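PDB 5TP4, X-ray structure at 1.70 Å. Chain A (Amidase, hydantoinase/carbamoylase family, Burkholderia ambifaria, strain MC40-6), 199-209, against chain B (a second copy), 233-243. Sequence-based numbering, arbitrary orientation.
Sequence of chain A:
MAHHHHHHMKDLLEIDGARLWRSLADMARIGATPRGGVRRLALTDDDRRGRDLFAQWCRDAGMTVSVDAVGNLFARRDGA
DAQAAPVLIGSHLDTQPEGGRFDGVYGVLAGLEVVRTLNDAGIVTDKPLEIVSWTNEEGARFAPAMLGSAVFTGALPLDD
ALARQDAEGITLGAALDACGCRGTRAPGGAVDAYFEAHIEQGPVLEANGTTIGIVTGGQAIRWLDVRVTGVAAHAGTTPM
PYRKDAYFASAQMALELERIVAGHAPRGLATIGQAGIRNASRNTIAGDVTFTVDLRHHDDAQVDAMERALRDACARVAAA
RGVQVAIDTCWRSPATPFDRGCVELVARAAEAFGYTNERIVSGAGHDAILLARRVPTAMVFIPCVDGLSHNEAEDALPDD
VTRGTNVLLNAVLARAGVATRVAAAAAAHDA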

# COMPACT_ATOMS: atom_id res chain seq x y z
N ILE A 199 -24.20 5.94 -22.07
CA ILE A 199 -23.30 4.84 -22.44
C ILE A 199 -23.19 3.87 -21.26
O ILE A 199 -23.29 4.27 -20.10
CB ILE A 199 -21.91 5.37 -22.85
CG1 ILE A 199 -21.27 6.17 -21.72
CG2 ILE A 199 -22.01 6.23 -24.10
CD1 ILE A 199 -19.78 6.39 -21.92
N GLU A 200 -22.98 2.58 -21.57
CA GLU A 200 -22.95 1.56 -20.53
C GLU A 200 -21.91 1.83 -19.44
O GLU A 200 -22.15 1.52 -18.26
CB GLU A 200 -22.68 0.19 -21.17
CG GLU A 200 -22.59 -0.92 -20.16
CD GLU A 200 -22.08 -2.20 -20.76
OE1 GLU A 200 -21.55 -3.05 -20.01
OE2 GLU A 200 -22.22 -2.38 -21.99
N GLN A 201 -20.75 2.37 -19.82
CA GLN A 201 -19.55 2.47 -18.98
C GLN A 201 -19.00 1.09 -18.58
O GLN A 201 -18.31 0.96 -17.56
CB GLN A 201 -19.79 3.33 -17.73
CG GLN A 201 -20.33 4.72 -18.04
CD GLN A 201 -20.62 5.53 -16.80
OE1 GLN A 201 -21.46 5.15 -15.99
NE2 GLN A 201 -19.94 6.67 -16.67
N GLY A 202 -19.30 0.07 -19.37
CA GLY A 202 -18.84 -1.28 -19.16
C GLY A 202 -18.73 -1.99 -20.49
O GLY A 202 -19.03 -1.42 -21.54
N PRO A 203 -18.29 -3.25 -20.48
CA PRO A 203 -17.94 -3.97 -21.71
C PRO A 203 -19.01 -4.92 -22.26
O PRO A 203 -18.77 -5.53 -23.31
CB PRO A 203 -16.72 -4.78 -21.25
CG PRO A 203 -17.14 -5.19 -19.83
CD PRO A 203 -17.87 -3.97 -19.26
N VAL A 204 -20.14 -5.06 -21.58
CA VAL A 204 -21.06 -6.16 -21.85
C VAL A 204 -21.73 -6.02 -23.21
O VAL A 204 -21.71 -6.94 -24.04
CB VAL A 204 -22.10 -6.25 -20.73
CG1 VAL A 204 -23.09 -7.37 -21.07
CG2 VAL A 204 -21.41 -6.52 -19.41
N LEU A 205 -22.38 -4.88 -23.45
CA LEU A 205 -23.13 -4.73 -24.70
C LEU A 205 -22.23 -4.85 -25.91
O LEU A 205 -22.57 -5.52 -26.89
CB LEU A 205 -23.87 -3.39 -24.72
CG LEU A 205 -24.85 -3.22 -23.54
CD1 LEU A 205 -25.44 -1.80 -23.57
CD2 LEU A 205 -25.97 -4.29 -23.60
N GLU A 206 -21.07 -4.18 -25.88
CA GLU A 206 -20.14 -4.29 -27.00
C GLU A 206 -19.71 -5.73 -27.23
O GLU A 206 -19.68 -6.21 -28.38
CB GLU A 206 -18.89 -3.43 -26.75
CG GLU A 206 -18.05 -3.25 -28.03
CD GLU A 206 -17.14 -4.42 -28.33
OE1 GLU A 206 -16.70 -5.11 -27.39
OE2 GLU A 206 -16.85 -4.64 -29.53
N ALA A 207 -19.30 -6.43 -26.16
CA ALA A 207 -18.85 -7.81 -26.28
C ALA A 207 -19.92 -8.73 -26.85
O ALA A 207 -19.62 -9.61 -27.67
CB ALA A 207 -18.39 -8.34 -24.92
N ASN A 208 -21.18 -8.54 -26.43
CA ASN A 208 -22.28 -9.40 -26.85
C ASN A 208 -22.86 -9.02 -28.20
O ASN A 208 -23.76 -9.72 -28.69
CB ASN A 208 -23.39 -9.37 -25.78
CG ASN A 208 -22.96 -10.02 -24.48
OD1 ASN A 208 -21.97 -10.73 -24.44
ND2 ASN A 208 -23.74 -9.82 -23.41
N GLY A 209 -22.40 -7.91 -28.78
CA GLY A 209 -23.00 -7.43 -30.01
C GLY A 209 -24.42 -6.94 -29.81
O GLY A 209 -25.25 -7.04 -30.73
N ALA B 233 -10.70 -1.12 -14.44
CA ALA B 233 -12.05 -0.98 -14.94
C ALA B 233 -13.00 -0.75 -13.76
O ALA B 233 -12.64 -0.97 -12.60
CB ALA B 233 -12.44 -2.22 -15.75
N HIS B 234 -14.20 -0.29 -14.06
CA HIS B 234 -15.12 0.07 -12.99
C HIS B 234 -15.62 -1.16 -12.21
O HIS B 234 -16.01 -2.17 -12.80
CB HIS B 234 -16.29 0.85 -13.59
CG HIS B 234 -17.16 1.53 -12.58
ND1 HIS B 234 -18.14 0.87 -11.88
CD2 HIS B 234 -17.24 2.83 -12.21
CE1 HIS B 234 -18.77 1.72 -11.10
NE2 HIS B 234 -18.25 2.92 -11.27
N ALA B 235 -15.63 -1.03 -10.87
CA ALA B 235 -15.98 -2.13 -9.96
C ALA B 235 -17.43 -2.57 -10.07
O ALA B 235 -17.76 -3.68 -9.62
CB ALA B 235 -15.72 -1.72 -8.50
N GLY B 236 -18.31 -1.74 -10.62
CA GLY B 236 -19.71 -2.11 -10.71
C GLY B 236 -20.17 -2.47 -12.12
O GLY B 236 -21.07 -3.29 -12.28
N THR B 237 -19.56 -1.87 -13.14
CA THR B 237 -20.00 -2.10 -14.52
C THR B 237 -19.32 -3.28 -15.19
O THR B 237 -19.68 -3.63 -16.32
CB THR B 237 -19.72 -0.87 -15.41
OG1 THR B 237 -18.30 -0.77 -15.56
CG2 THR B 237 -20.26 0.41 -14.79
N THR B 238 -18.32 -3.89 -14.55
CA THR B 238 -17.49 -4.91 -15.18
C THR B 238 -17.77 -6.28 -14.59
O THR B 238 -17.33 -6.56 -13.47
CB THR B 238 -16.01 -4.57 -14.99
OG1 THR B 238 -15.76 -3.21 -15.38
CG2 THR B 238 -15.12 -5.52 -15.82
N PRO B 239 -18.48 -7.16 -15.28
CA PRO B 239 -18.72 -8.49 -14.70
C PRO B 239 -17.41 -9.24 -14.51
O PRO B 239 -16.38 -8.94 -15.13
CB PRO B 239 -19.62 -9.18 -15.74
CG PRO B 239 -20.32 -8.04 -16.43
CD PRO B 239 -19.28 -6.93 -16.50
N MET B 240 -17.46 -10.21 -13.59
CA MET B 240 -16.22 -10.84 -13.16
C MET B 240 -15.45 -11.48 -14.31
O MET B 240 -14.20 -11.37 -14.32
CB MET B 240 -16.51 -11.85 -12.04
CG MET B 240 -17.11 -11.26 -10.79
SD MET B 240 -16.16 -9.99 -9.94
CE MET B 240 -14.70 -10.92 -9.38
N PRO B 241 -16.08 -12.16 -15.28
CA PRO B 241 -15.28 -12.82 -16.33
C PRO B 241 -14.51 -11.86 -17.24
O PRO B 241 -13.57 -12.30 -17.90
CB PRO B 241 -16.33 -13.61 -17.13
CG PRO B 241 -17.41 -13.85 -16.19
CD PRO B 241 -17.49 -12.61 -15.32
N TYR B 242 -14.86 -10.58 -17.28
CA TYR B 242 -14.14 -9.61 -18.09
C TYR B 242 -12.91 -9.04 -17.41
O TYR B 242 -12.13 -8.35 -18.07
CB TYR B 242 -15.03 -8.43 -18.47
CG TYR B 242 -16.20 -8.77 -19.36
CD1 TYR B 242 -17.37 -9.26 -18.81
CD2 TYR B 242 -16.15 -8.55 -20.73
CE1 TYR B 242 -18.48 -9.55 -19.61
CE2 TYR B 242 -17.25 -8.84 -21.54
CZ TYR B 242 -18.41 -9.33 -20.97
OH TYR B 242 -19.53 -9.64 -21.73
N ARG B 243 -12.71 -9.35 -16.14
CA ARG B 243 -11.75 -8.63 -15.33
C ARG B 243 -10.34 -9.17 -15.49
O ARG B 243 -10.12 -10.36 -15.72
CB ARG B 243 -12.15 -8.70 -13.86
CG ARG B 243 -13.49 -8.08 -13.62
CD ARG B 243 -13.81 -8.05 -12.16
NE ARG B 243 -15.05 -7.27 -11.98
CZ ARG B 243 -15.36 -6.61 -10.89
NH1 ARG B 243 -14.54 -6.62 -9.84
NH2 ARG B 243 -16.51 -5.92 -10.86
O HOH W 1 -22.09 -2.99 -17.43

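Contacts between protein subunits often pair a small polar anchor with a larger apolar patch: the anchor fixes the register of the two backbones, and the patch supplies most of the buried area. The meeting of chain A 199-209 with chain B 233-243 is a compact example. Some 376 Å² are buried, both sides summed, and three residues dominate the account: B:Tyr242, B:Thr237 and A:Pro203.

B:Thr237 is the anchor. The backbones come nearest where its CA lies 4.9 Å from A:Gly202 CA; its CA-to-CB bond points toward chain A, and chi1 is p. B:Thr237 OG1 donates a short hydrogen bond to A:Gln201 O, 2.6 Å away, the one direct hydrogen bond between the stretches. The beta-branched side chain also carries a methyl, and B:Thr237 CG2 packs 4.2 Å from A:Gln201 CB, so a single buried residue offers both a donor and an apolar surface. Its carbonyl is engaged as well. Water 1 donates to B:Thr237 O at 2.7 Å and to A:Glu200 OE1 at 2.6 Å, linking the chains through a second polar route.

Glycine suits position A:Gly202 because the space that a side chain would need is already taken: an ideal CB there would lie 2.5 Å from B:Thr237 O, a clash. The absence of a side chain allows the close approach of the two backbones. A:Glu200 reaches forward to the start of the helix at 204-208, where A:Val204 N and A:Leu205 N donate to A:Glu200 OE1 and OE2 respectively, each at 2.9 Å. The same carboxylate therefore binds the first backbone amides of the helix and accepts from the bridging water.

The apolar patch centres on B:Tyr242, which has the largest covered area of any residue here, 80 Å². Its CA-to-CB bond points toward chain A, and with chi1 at -65° (m) the ring packs against A:Pro203, A:Val204 and A:Ala207. A:Pro203, immediately before the helix, lies over one ring face: A:Pro203 CG is 3.9 Å from the centroid of the B:Tyr242 ring and 22° off its normal, a CH-pi contact for which the compact proline ring, with CG lying over the ring, is well suited. One helical turn on, A:Ala207 CB meets the ring edge, 3.6 Å from B:Tyr242 CE2; its small methyl fits this close approach. The backbone bond from A:Ala207 N to A:Pro203 O, 3.0 Å, ties A:Pro203 to A:Ala207, two of the residues that touch the ring.

A:Val204 and B:Pro239 extend the patch. A:Val204 CG2 packs 3.5 Å from B:Pro239 CG and 4.2 Å from B:Tyr242 CE1, so one methyl serves two neighbours, while A:Pro203 CD lies 4.3 Å from B:Pro239 CD. On the chain B side, B:Tyr242 N donates to B:Pro239 O at 3.1 Å, holding the proline and the tyrosine within one short turn. The example shows how a few residues, held by bonds within their own stretches, can combine a precise polar contact with snug apolar packing.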